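Local coordinates for protein cystalysin (Treponema denticola, PDB 1C7N) that carries covalently bound pyridoxal-5'-phosphate and belongs to the class I and II aminotransferase family of fold-type I proteins, at residues D81-D86 and I205-I210; F170-N175 and Y214-F219; T234-T239 and I283-C288. All blocks are in the same frame, centred on the assembly; numbering follows the deposited sequence.

Contact 1: residues D81-D86 and I205-I210; sequences DRHQWD and IHFDLI. With PLP (pyridoxal-5'-phosphate), chain I.
H83 and F207 lie face to face, with ring centroids 3.9 Å apart and planes only 19° from parallel. The imidazole sits over the phenyl face. Its CE1 is above the middle of that ring, while F207 CD1 lies toward the rim of the imidazole. F207 reaches this place because CG stands between its own backbone N and carbonyl carbon (chi1 75°), which folds the ring back beside its own C=O. The same imidazole can therefore stack on the ring and bond to the backbone of one residue. H83 NE2 donates to F207 O at 3.1 Å. The N-H points almost straight at the oxygen, at 175°, and the oxygen lies in the imidazole plane. The approach to the carbonyl is less regular, since the donor stands well above the carbonyl plane. D208 OD1 comes to the imidazole edge, 3.0 Å from H83 CE1, with the carboxylate turned obliquely to the ring. D208 is held by others: W78 NE1 bonds to OD1 and T239 OG1 to OD2. At the edge of the F207 ring, near its plane, W85 CZ3 packs loosely 4.4 Å from CE1. The contact ties the C-terminal end of helix 69-83 to the loop after strand 199-203. The type I turn H206-L209 carries F207 and D208, and I205 and H206 just before them belong to the pyridoxal-5'-phosphate pocket. The bond to F207 O fixes the rotation of a buried imidazole and puts a proton on NE2. The nearby carboxylate would probably favour a positive charge on the ring.

Contact 2: residues F170-N175 and Y214-F219; sequences FCSPHN and YEHTVF. With PLP (pyridoxal-5'-phosphate), chain I.
A water joins S172 OG to T217 O. S172 OG donates to it at 2.7 Å, and the water donates to T217 O at 2.8 Å. S172 O in turn accepts a hydrogen bond from H216 NE2 at 3.2 Å. The bond is bent, at 144° at the hydrogen. The donor stands above the carbonyl plane, and the oxygen is tilted from the imidazole plane. H216 spans the gap because its CG is anti to the backbone N (chi1 179°), which extends the ring toward the 170-175 segment. A cis peptide bond precedes P173, whose CD packs 3.6 Å from H216 CD2. Farther along, F170 and F219 meet obliquely, with planes 56° apart; F219 CE1 lies over one face of F170. The other end of 170-175 reaches the cofactor. N175 ND2 donates to O3 of pyridoxal-5'-phosphate at 2.8 Å, while N175 OD1 is bonded to R369. N175 N donates in turn to C171 SG. F170 and C171 close strand 165-171 of the central sheet, beside strand 199-203. Residues 216-219 run nearly antiparallel to 170-173, and F219 packs on that neighbouring strand and on L186 and I189 of helix 183-195.

Contact 3: residues T234-T239 and I283-C288; sequences TAPSKT and ICYKEC. With PLP (pyridoxal-5'-phosphate), chain I.
The contact belongs to the segment that carries the cofactor lysine, K238, at the start of the short helix 237-240 that follows strand 230-234. The contact itself is made by P236, two residues before K238, and by Y285. Y285 CE2 lies 4.1 Å from P236 CB, and its hydroxyl comes equally near the backbone carbon of A235. Y285 belongs to helix 275-287. With CG anti to its carbonyl carbon (chi1 -75°), the side chain carries its phenol out to the loop before K238. At its end, Y285 OH shares a water with T234: the water is 2.8 Å from Y285 OH and donates to T234 OG1 at 2.9 Å. T234 OG1 is also bonded to N249 O, on the adjacent strand 248-251. W78 of helix 69-83 stacks on the Y285 ring. K238 NZ is covalently bonded to C4A of pyridoxal-5'-phosphate at 1.3 Å, a length that fits the internal aldimine. The lysine chain bends at chi2 and chi4 to bring NZ to C4A. S237 OG makes a weak hydrogen bond to phosphate oxygen O3P at 3.3 Å. The packing thus joins the end of helix 275-287 to the segment that leads into the cofactor lysine. The mixed seven-stranded sheet, with the cofactor lysine just after strand 230-234, is the arrangement of fold-type I pyridoxal-5'-phosphate proteins, the aminotransferase family.

How the contacts relate
Contacts 1 and 2 cross along the chain: 81-86, 170-175, 205-210, then 214-219. Contact 3 follows, with 234-239 and 283-288. The centres of contacts 1 and 2 are about 9 Å apart, and F207 and H216 pack on each other. The centres of contacts 1 and 3 are about 11 Å apart, and I205 packs on S237. Contacts 2 and 3 do not touch; their centres are about 17 Å apart. The segments 170-175, 205-210 and 234-239 lie at or just beyond the C-terminal ends of three neighbouring strands, 165-171, 199-203 and 230-234, and all three reach pyridoxal-5'-phosphate. Together the contacts join this cofactor-binding end of the parallel strands to surrounding helices and loops.

Contact 1: residues D81-D86 and I205-I210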
loop_
_atom_site.group_PDB
_atom_site.type_symbol
_atom_site.label_atom_id
_atom_site.label_comp_id
_atom_site.label_asym_id
_atom_site.label_seq_id
_atom_site.Cartn_x
_atom_site.Cartn_y
_atom_site.Cartn_z
ATOM N N ASP A 81 -12.199 -5.823 24.005
ATOM C CA ASP A 81 -13.588 -5.434 24.217
ATOM C C ASP A 81 -14.589 -6.085 23.261
ATOM O O ASP A 81 -15.667 -6.499 23.673
ATOM C CB ASP A 81 -13.729 -3.913 24.115
ATOM C CG ASP A 81 -12.804 -3.169 25.070
ATOM O OD1 ASP A 81 -12.301 -3.786 26.030
ATOM O OD2 ASP A 81 -12.592 -1.956 24.863
ATOM N N ARG A 82 -14.227 -6.176 21.986
ATOM C CA ARG A 82 -15.119 -6.736 20.979
ATOM C C ARG A 82 -15.068 -8.245 20.782
ATOM O O ARG A 82 -16.061 -8.847 20.373
ATOM C CB ARG A 82 -14.862 -6.051 19.636
ATOM C CG ARG A 82 -15.370 -4.630 19.565
ATOM C CD ARG A 82 -16.847 -4.609 19.210
ATOM N NE ARG A 82 -17.414 -3.267 19.293
ATOM C CZ ARG A 82 -18.536 -2.891 18.687
ATOM N NH1 ARG A 82 -19.216 -3.757 17.945
ATOM N NH2 ARG A 82 -18.978 -1.647 18.826
ATOM N N HIS A 83 -13.927 -8.863 21.067
ATOM C CA HIS A 83 -13.812 -10.299 20.860
ATOM C C HIS A 83 -13.226 -11.147 21.989
ATOM O O HIS A 83 -12.874 -12.304 21.764
ATOM C CB HIS A 83 -13.024 -10.558 19.570
ATOM C CG HIS A 83 -13.657 -9.963 18.349
ATOM N ND1 HIS A 83 -13.332 -8.708 17.875
ATOM C CD2 HIS A 83 -14.619 -10.437 17.525
ATOM C CE1 HIS A 83 -14.068 -8.438 16.811
ATOM N NE2 HIS A 83 -14.856 -9.471 16.577
ATOM N N GLN A 84 -13.133 -10.598 23.198
ATOM C CA GLN A 84 -12.577 -11.352 24.332
ATOM C C GLN A 84 -11.265 -11.983 23.888
ATOM O O GLN A 84 -10.956 -13.118 24.252
ATOM C CB GLN A 84 -13.514 -12.487 24.752
ATOM C CG GLN A 84 -14.961 -12.114 24.932
ATOM C CD GLN A 84 -15.855 -13.341 25.001
ATOM O OE1 GLN A 84 -15.877 -14.163 24.076
ATOM N NE2 GLN A 84 -16.597 -13.472 26.096
ATOM N N TRP A 85 -10.501 -11.243 23.097
ATOM C CA TRP A 85 -9.246 -11.739 22.565
ATOM C C TRP A 85 -8.069 -10.956 23.125
ATOM O O TRP A 85 -7.952 -9.751 22.906
ATOM C CB TRP A 85 -9.295 -11.634 21.043
ATOM C CG TRP A 85 -8.138 -12.228 20.326
ATOM C CD1 TRP A 85 -7.290 -13.200 20.781
ATOM C CD2 TRP A 85 -7.734 -11.936 18.987
ATOM N NE1 TRP A 85 -6.383 -13.529 19.802
ATOM C CE2 TRP A 85 -6.636 -12.769 18.689
ATOM C CE3 TRP A 85 -8.199 -11.050 18.004
ATOM C CZ2 TRP A 85 -5.994 -12.743 17.447
ATOM C CZ3 TRP A 85 -7.562 -11.027 16.770
ATOM C CH2 TRP A 85 -6.473 -11.867 16.502
ATOM N N ASP A 86 -7.196 -11.658 23.842
ATOM C CA ASP A 86 -6.024 -11.046 24.462
ATOM C C ASP A 86 -4.775 -11.142 23.584
ATOM O O ASP A 86 -4.162 -12.206 23.476
ATOM C CB ASP A 86 -5.756 -11.718 25.813
ATOM C CG ASP A 86 -4.709 -10.992 26.635
ATOM O OD1 ASP A 86 -4.272 -11.558 27.659
ATOM O OD2 ASP A 86 -4.327 -9.858 26.270
ATOM N N ILE A 205 -11.684 -10.976 8.480
ATOM C CA ILE A 205 -11.935 -9.576 8.174
ATOM C C ILE A 205 -13.385 -9.176 8.420
ATOM O O ILE A 205 -13.665 -8.014 8.703
ATOM C CB ILE A 205 -11.545 -9.220 6.722
ATOM C CG1 ILE A 205 -11.522 -7.697 6.576
ATOM C CG2 ILE A 205 -12.530 -9.834 5.738
ATOM C CD1 ILE A 205 -10.991 -7.206 5.272
ATOM N N HIS A 206 -14.303 -10.137 8.320
ATOM C CA HIS A 206 -15.718 -9.862 8.550
ATOM C C HIS A 206 -16.125 -10.103 10.001
ATOM O O HIS A 206 -17.322 -10.155 10.298
ATOM C CB HIS A 206 -16.608 -10.769 7.692
ATOM C CG HIS A 206 -16.481 -10.555 6.216
ATOM N ND1 HIS A 206 -15.598 -11.268 5.433
ATOM C CD2 HIS A 206 -17.174 -9.758 5.370
ATOM C CE1 HIS A 206 -15.761 -10.925 4.168
ATOM N NE2 HIS A 206 -16.710 -10.010 4.103
ATOM N N PHE A 207 -15.173 -10.244 10.919
ATOM C CA PHE A 207 -15.593 -10.558 12.283
ATOM C C PHE A 207 -16.368 -9.513 13.092
ATOM O O PHE A 207 -16.850 -9.828 14.179
ATOM C CB PHE A 207 -14.428 -11.168 13.110
ATOM C CG PHE A 207 -13.362 -10.190 13.557
ATOM C CD1 PHE A 207 -12.318 -10.640 14.367
ATOM C CD2 PHE A 207 -13.388 -8.852 13.192
ATOM C CE1 PHE A 207 -11.313 -9.769 14.807
ATOM C CE2 PHE A 207 -12.387 -7.973 13.628
ATOM C CZ PHE A 207 -11.352 -8.435 14.436
ATOM N N ASP A 208 -16.526 -8.296 12.568
ATOM C CA ASP A 208 -17.305 -7.276 13.280
ATOM C C ASP A 208 -18.705 -7.182 12.684
ATOM O O ASP A 208 -19.573 -6.501 13.232
ATOM C CB ASP A 208 -16.671 -5.886 13.180
ATOM C CG ASP A 208 -15.292 -5.825 13.784
ATOM O OD1 ASP A 208 -15.115 -6.299 14.923
ATOM O OD2 ASP A 208 -14.383 -5.287 13.118
ATOM N N LEU A 209 -18.918 -7.852 11.554
ATOM C CA LEU A 209 -20.208 -7.820 10.872
ATOM C C LEU A 209 -20.996 -9.097 11.126
ATOM O O LEU A 209 -21.147 -9.950 10.242
ATOM C CB LEU A 209 -19.986 -7.602 9.367
ATOM C CG LEU A 209 -19.337 -6.250 9.035
ATOM C CD1 LEU A 209 -18.714 -6.279 7.649
ATOM C CD2 LEU A 209 -20.368 -5.143 9.140
ATOM N N ILE A 210 -21.500 -9.212 12.351
ATOM C CA ILE A 210 -22.270 -10.375 12.783
ATOM C C ILE A 210 -23.738 -9.999 12.960
ATOM O O ILE A 210 -24.051 -8.951 13.528
ATOM C CB ILE A 210 -21.737 -10.910 14.133
ATOM C CG1 ILE A 210 -20.219 -11.102 14.056
ATOM C CG2 ILE A 210 -22.428 -12.225 14.488
ATOM C CD1 ILE A 210 -19.769 -12.075 12.982
HETATM N N1 PLP I . -10.937 -11.475 2.754
HETATM C C2 PLP I . -12.308 -11.700 2.519
HETATM C C2A PLP I . -12.819 -13.063 2.948
HETATM C C3 PLP I . -13.069 -10.564 1.992
HETATM O O3 PLP I . -14.330 -10.874 1.686
HETATM C C4 PLP I . -12.424 -9.319 1.797
HETATM C C4A PLP I . -13.167 -8.136 1.364
HETATM C C5 PLP I . -10.967 -9.213 2.123
HETATM C C6 PLP I . -10.262 -10.295 2.566
HETATM C C5A PLP I . -10.418 -7.795 2.252
HETATM O O4P PLP I . -9.342 -7.344 1.529
HETATM P P PLP I . -8.898 -5.836 1.944
HETATM O O1P PLP I . -8.017 -5.466 0.839
HETATM O O2P PLP I . -8.159 -5.912 3.268
HETATM O O3P PLP I . -10.069 -4.958 2.037
#

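Contact 2: residues F170-N175 and Y214-F219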
loop_
_atom_site.group_PDB
_atom_site.type_symbol
_atom_site.label_atom_id
_atom_site.label_comp_id
_atom_site.label_asym_id
_atom_site.label_seq_id
_atom_site.Cartn_x
_atom_site.Cartn_y
_atom_site.Cartn_z
ATOM N N PHE A 170 -8.372 -20.440 6.213
ATOM C CA PHE A 170 -9.732 -20.384 6.732
ATOM C C PHE A 170 -10.411 -19.015 6.639
ATOM O O PHE A 170 -9.781 -17.981 6.855
ATOM C CB PHE A 170 -9.689 -20.840 8.194
ATOM C CG PHE A 170 -10.999 -21.334 8.725
ATOM C CD1 PHE A 170 -11.604 -22.462 8.182
ATOM C CD2 PHE A 170 -11.621 -20.683 9.788
ATOM C CE1 PHE A 170 -12.807 -22.938 8.691
ATOM C CE2 PHE A 170 -12.819 -21.149 10.300
ATOM C CZ PHE A 170 -13.415 -22.280 9.753
ATOM N N CYS A 171 -11.705 -19.015 6.327
ATOM C CA CYS A 171 -12.465 -17.766 6.232
ATOM C C CYS A 171 -13.523 -17.779 7.337
ATOM O O CYS A 171 -14.386 -18.664 7.368
ATOM C CB CYS A 171 -13.134 -17.651 4.857
ATOM S SG CYS A 171 -13.720 -15.987 4.417
ATOM N N SER A 172 -13.459 -16.801 8.241
ATOM C CA SER A 172 -14.396 -16.757 9.363
ATOM C C SER A 172 -14.673 -15.349 9.899
ATOM O O SER A 172 -13.787 -14.732 10.494
ATOM C CB SER A 172 -13.837 -17.633 10.494
ATOM O OG SER A 172 -14.565 -17.478 11.693
ATOM N N PRO A 173 -15.903 -14.826 9.706
ATOM C CA PRO A 173 -17.054 -15.437 9.028
ATOM C C PRO A 173 -16.685 -15.861 7.611
ATOM O O PRO A 173 -15.765 -15.297 7.008
ATOM C CB PRO A 173 -18.096 -14.326 9.048
ATOM C CG PRO A 173 -17.781 -13.609 10.330
ATOM C CD PRO A 173 -16.274 -13.513 10.264
ATOM N N HIS A 174 -17.413 -16.844 7.087
ATOM C CA HIS A 174 -17.146 -17.381 5.758
ATOM C C HIS A 174 -17.911 -16.714 4.613
ATOM O O HIS A 174 -19.133 -16.844 4.504
ATOM C CB HIS A 174 -17.437 -18.886 5.754
ATOM C CG HIS A 174 -16.870 -19.608 4.573
ATOM N ND1 HIS A 174 -15.750 -20.413 4.660
ATOM C CD2 HIS A 174 -17.255 -19.640 3.278
ATOM C CE1 HIS A 174 -15.476 -20.907 3.468
ATOM N NE2 HIS A 174 -16.372 -20.456 2.610
ATOM N N ASN A 175 -17.166 -16.002 3.768
ATOM C CA ASN A 175 -17.694 -15.318 2.585
ATOM C C ASN A 175 -17.630 -16.416 1.526
ATOM O O ASN A 175 -16.592 -17.066 1.382
ATOM C CB ASN A 175 -16.757 -14.150 2.222
ATOM C CG ASN A 175 -17.161 -13.417 0.943
ATOM O OD1 ASN A 175 -18.051 -13.844 0.209
ATOM N ND2 ASN A 175 -16.482 -12.302 0.670
ATOM N N TYR A 214 -25.969 -14.218 16.704
ATOM C CA TYR A 214 -24.762 -14.998 16.491
ATOM C C TYR A 214 -23.557 -14.402 17.205
ATOM O O TYR A 214 -23.532 -13.209 17.515
ATOM C CB TYR A 214 -24.505 -15.154 14.993
ATOM C CG TYR A 214 -25.684 -15.804 14.318
ATOM C CD1 TYR A 214 -26.695 -15.033 13.742
ATOM C CD2 TYR A 214 -25.849 -17.190 14.350
ATOM C CE1 TYR A 214 -27.845 -15.627 13.221
ATOM C CE2 TYR A 214 -26.991 -17.793 13.834
ATOM C CZ TYR A 214 -27.984 -17.008 13.274
ATOM O OH TYR A 214 -29.119 -17.606 12.787
ATOM N N GLU A 215 -22.575 -15.255 17.478
ATOM C CA GLU A 215 -21.368 -14.860 18.190
ATOM C C GLU A 215 -20.115 -15.345 17.474
ATOM O O GLU A 215 -19.962 -16.541 17.236
ATOM C CB GLU A 215 -21.368 -15.467 19.599
ATOM C CG GLU A 215 -22.629 -15.254 20.422
ATOM C CD GLU A 215 -22.801 -13.825 20.889
ATOM O OE1 GLU A 215 -21.779 -13.150 21.146
ATOM O OE2 GLU A 215 -23.962 -13.383 21.017
ATOM N N HIS A 216 -19.213 -14.424 17.153
ATOM C CA HIS A 216 -17.965 -14.789 16.498
ATOM C C HIS A 216 -16.916 -15.169 17.537
ATOM O O HIS A 216 -16.817 -14.551 18.598
ATOM C CB HIS A 216 -17.435 -13.632 15.646
ATOM C CG HIS A 216 -16.132 -13.932 14.966
ATOM N ND1 HIS A 216 -14.912 -13.774 15.586
ATOM C CD2 HIS A 216 -15.864 -14.426 13.732
ATOM C CE1 HIS A 216 -13.949 -14.157 14.767
ATOM N NE2 HIS A 216 -14.500 -14.557 13.636
ATOM N N THR A 217 -16.144 -16.198 17.223
ATOM C CA THR A 217 -15.078 -16.659 18.099
ATOM C C THR A 217 -13.767 -16.562 17.329
ATOM O O THR A 217 -13.597 -17.227 16.307
ATOM C CB THR A 217 -15.281 -18.132 18.509
ATOM O OG1 THR A 217 -16.503 -18.265 19.248
ATOM C CG2 THR A 217 -14.112 -18.608 19.366
ATOM N N VAL A 218 -12.852 -15.721 17.799
ATOM C CA VAL A 218 -11.557 -15.596 17.140
ATOM C C VAL A 218 -10.910 -16.968 17.289
ATOM O O VAL A 218 -10.664 -17.440 18.403
ATOM C CB VAL A 218 -10.678 -14.521 17.816
ATOM C CG1 VAL A 218 -9.278 -14.562 17.243
ATOM C CG2 VAL A 218 -11.291 -13.146 17.601
ATOM N N PHE A 219 -10.650 -17.610 16.157
ATOM C CA PHE A 219 -10.080 -18.949 16.144
ATOM C C PHE A 219 -8.883 -19.184 17.066
ATOM O O PHE A 219 -8.908 -20.104 17.887
ATOM C CB PHE A 219 -9.716 -19.334 14.710
ATOM C CG PHE A 219 -9.865 -20.804 14.414
ATOM C CD1 PHE A 219 -9.903 -21.253 13.099
ATOM C CD2 PHE A 219 -9.971 -21.737 15.445
ATOM C CE1 PHE A 219 -10.047 -22.611 12.809
ATOM C CE2 PHE A 219 -10.115 -23.099 15.168
ATOM C CZ PHE A 219 -10.153 -23.536 13.849
HETATM N N1 PLP I . -10.937 -11.475 2.754
HETATM C C2 PLP I . -12.308 -11.700 2.519
HETATM C C2A PLP I . -12.819 -13.063 2.948
HETATM C C3 PLP I . -13.069 -10.564 1.992
HETATM O O3 PLP I . -14.330 -10.874 1.686
HETATM C C4 PLP I . -12.424 -9.319 1.797
HETATM C C4A PLP I . -13.167 -8.136 1.364
HETATM C C5 PLP I . -10.967 -9.213 2.123
HETATM C C6 PLP I . -10.262 -10.295 2.566
HETATM C C5A PLP I . -10.418 -7.795 2.252
HETATM O O4P PLP I . -9.342 -7.344 1.529
HETATM P P PLP I . -8.898 -5.836 1.944
HETATM O O1P PLP I . -8.017 -5.466 0.839
HETATM O O2P PLP I . -8.159 -5.912 3.268
HETATM O O3P PLP I . -10.069 -4.958 2.037
HETATM O O HOH W 1 -12.812 -17.660 13.695
#

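Contact 3: residues T234-T239 and I283-C288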
loop_
_atom_site.group_PDB
_atom_site.type_symbol
_atom_site.label_atom_id
_atom_site.label_comp_id
_atom_site.label_asym_id
_atom_site.label_seq_id
_atom_site.Cartn_x
_atom_site.Cartn_y
_atom_site.Cartn_z
ATOM N N THR A 234 -6.900 -9.493 10.080
ATOM C CA THR A 234 -8.012 -8.632 10.478
ATOM C C THR A 234 -7.788 -7.262 9.870
ATOM O O THR A 234 -6.684 -6.942 9.416
ATOM C CB THR A 234 -8.113 -8.438 12.009
ATOM O OG1 THR A 234 -7.144 -7.466 12.429
ATOM C CG2 THR A 234 -7.867 -9.746 12.737
ATOM N N ALA A 235 -8.841 -6.455 9.863
ATOM C CA ALA A 235 -8.759 -5.110 9.322
ATOM C C ALA A 235 -10.081 -4.404 9.577
ATOM O O ALA A 235 -11.108 -5.047 9.799
ATOM C CB ALA A 235 -8.467 -5.155 7.820
ATOM N N PRO A 236 -10.068 -3.064 9.566
ATOM C CA PRO A 236 -11.289 -2.288 9.795
ATOM C C PRO A 236 -12.019 -1.969 8.484
ATOM O O PRO A 236 -13.126 -1.435 8.506
ATOM C CB PRO A 236 -10.754 -1.030 10.470
ATOM C CG PRO A 236 -9.483 -0.793 9.688
ATOM C CD PRO A 236 -8.876 -2.193 9.618
ATOM N N SER A 237 -11.401 -2.319 7.352
ATOM C CA SER A 237 -11.958 -2.031 6.021
ATOM C C SER A 237 -13.373 -2.512 5.701
ATOM O O SER A 237 -14.198 -1.727 5.227
ATOM C CB SER A 237 -10.995 -2.517 4.926
ATOM O OG SER A 237 -10.589 -3.855 5.132
ATOM N N LYS A 238 -13.666 -3.790 5.913
ATOM C CA LYS A 238 -15.011 -4.271 5.627
ATOM C C LYS A 238 -15.999 -3.679 6.634
ATOM O O LYS A 238 -17.097 -3.241 6.273
ATOM C CB LYS A 238 -15.055 -5.803 5.679
ATOM C CG LYS A 238 -14.605 -6.460 4.382
ATOM C CD LYS A 238 -15.610 -6.177 3.261
ATOM C CE LYS A 238 -15.157 -6.696 1.885
ATOM N NZ LYS A 238 -14.258 -7.839 2.052
ATOM N N THR A 239 -15.588 -3.638 7.895
ATOM C CA THR A 239 -16.434 -3.110 8.964
ATOM C C THR A 239 -16.890 -1.664 8.753
ATOM O O THR A 239 -18.071 -1.350 8.910
ATOM C CB THR A 239 -15.710 -3.174 10.325
ATOM O OG1 THR A 239 -15.176 -4.490 10.523
ATOM C CG2 THR A 239 -16.675 -2.838 11.467
ATOM N N ILE A 283 -9.478 5.990 14.489
ATOM C CA ILE A 283 -10.718 6.749 14.625
ATOM C C ILE A 283 -11.934 5.824 14.638
ATOM O O ILE A 283 -12.847 6.001 15.445
ATOM C CB ILE A 283 -10.907 7.745 13.471
ATOM C CG1 ILE A 283 -9.801 8.805 13.495
ATOM C CG2 ILE A 283 -12.274 8.415 13.585
ATOM C CD1 ILE A 283 -9.802 9.697 12.268
ATOM N N CYS A 284 -11.948 4.846 13.734
ATOM C CA CYS A 284 -13.071 3.909 13.646
ATOM C C CYS A 284 -13.300 3.118 14.927
ATOM O O CYS A 284 -14.424 3.043 15.429
ATOM C CB CYS A 284 -12.870 2.925 12.486
ATOM S SG CYS A 284 -13.116 3.632 10.829
ATOM N N TYR A 285 -12.234 2.509 15.436
ATOM C CA TYR A 285 -12.317 1.710 16.651
ATOM C C TYR A 285 -12.690 2.550 17.869
ATOM O O TYR A 285 -13.435 2.098 18.740
ATOM C CB TYR A 285 -10.980 1.000 16.899
ATOM C CG TYR A 285 -10.719 -0.185 15.991
ATOM C CD1 TYR A 285 -9.479 -0.830 15.991
ATOM C CD2 TYR A 285 -11.727 -0.701 15.169
ATOM C CE1 TYR A 285 -9.253 -1.959 15.203
ATOM C CE2 TYR A 285 -11.507 -1.828 14.379
ATOM C CZ TYR A 285 -10.269 -2.452 14.404
ATOM O OH TYR A 285 -10.053 -3.579 13.641
ATOM N N LYS A 286 -12.179 3.774 17.926
ATOM C CA LYS A 286 -12.469 4.651 19.051
ATOM C C LYS A 286 -13.793 5.407 18.996
ATOM O O LYS A 286 -14.425 5.613 20.029
ATOM C CB LYS A 286 -11.354 5.683 19.221
ATOM C CG LYS A 286 -10.054 5.147 19.767
ATOM C CD LYS A 286 -9.074 6.297 19.990
ATOM C CE LYS A 286 -7.816 5.825 20.698
ATOM N NZ LYS A 286 -6.866 6.956 20.907
ATOM N N GLU A 287 -14.225 5.808 17.801
ATOM C CA GLU A 287 -15.432 6.624 17.673
ATOM C C GLU A 287 -16.616 6.131 16.850
ATOM O O GLU A 287 -17.716 6.660 16.995
ATOM C CB GLU A 287 -15.049 7.996 17.106
ATOM C CG GLU A 287 -13.908 8.705 17.819
ATOM C CD GLU A 287 -13.540 10.016 17.145
ATOM O OE1 GLU A 287 -14.421 10.898 17.042
ATOM O OE2 GLU A 287 -12.372 10.170 16.715
ATOM N N CYS A 288 -16.416 5.140 15.993
ATOM C CA CYS A 288 -17.503 4.710 15.129
ATOM C C CYS A 288 -18.338 3.514 15.556
ATOM O O CYS A 288 -18.978 2.878 14.724
ATOM C CB CYS A 288 -16.945 4.497 13.726
ATOM S SG CYS A 288 -16.083 5.974 13.120
HETATM N N1 PLP I . -10.937 -11.475 2.754
HETATM C C2 PLP I . -12.308 -11.700 2.519
HETATM C C2A PLP I . -12.819 -13.063 2.948
HETATM C C3 PLP I . -13.069 -10.564 1.992
HETATM O O3 PLP I . -14.330 -10.874 1.686
HETATM C C4 PLP I . -12.424 -9.319 1.797
HETATM C C4A PLP I . -13.167 -8.136 1.364
HETATM C C5 PLP I . -10.967 -9.213 2.123
HETATM C C6 PLP I . -10.262 -10.295 2.566
HETATM C C5A PLP I . -10.418 -7.795 2.252
HETATM O O4P PLP I . -9.342 -7.344 1.529
HETATM P P PLP I . -8.898 -5.836 1.944
HETATM O O1P PLP I . -8.017 -5.466 0.839
HETATM O O2P PLP I . -8.159 -5.912 3.268
HETATM O O3P PLP I . -10.069 -4.958 2.037
HETATM O O HOH W 2 -7.851 -4.701 12.236
#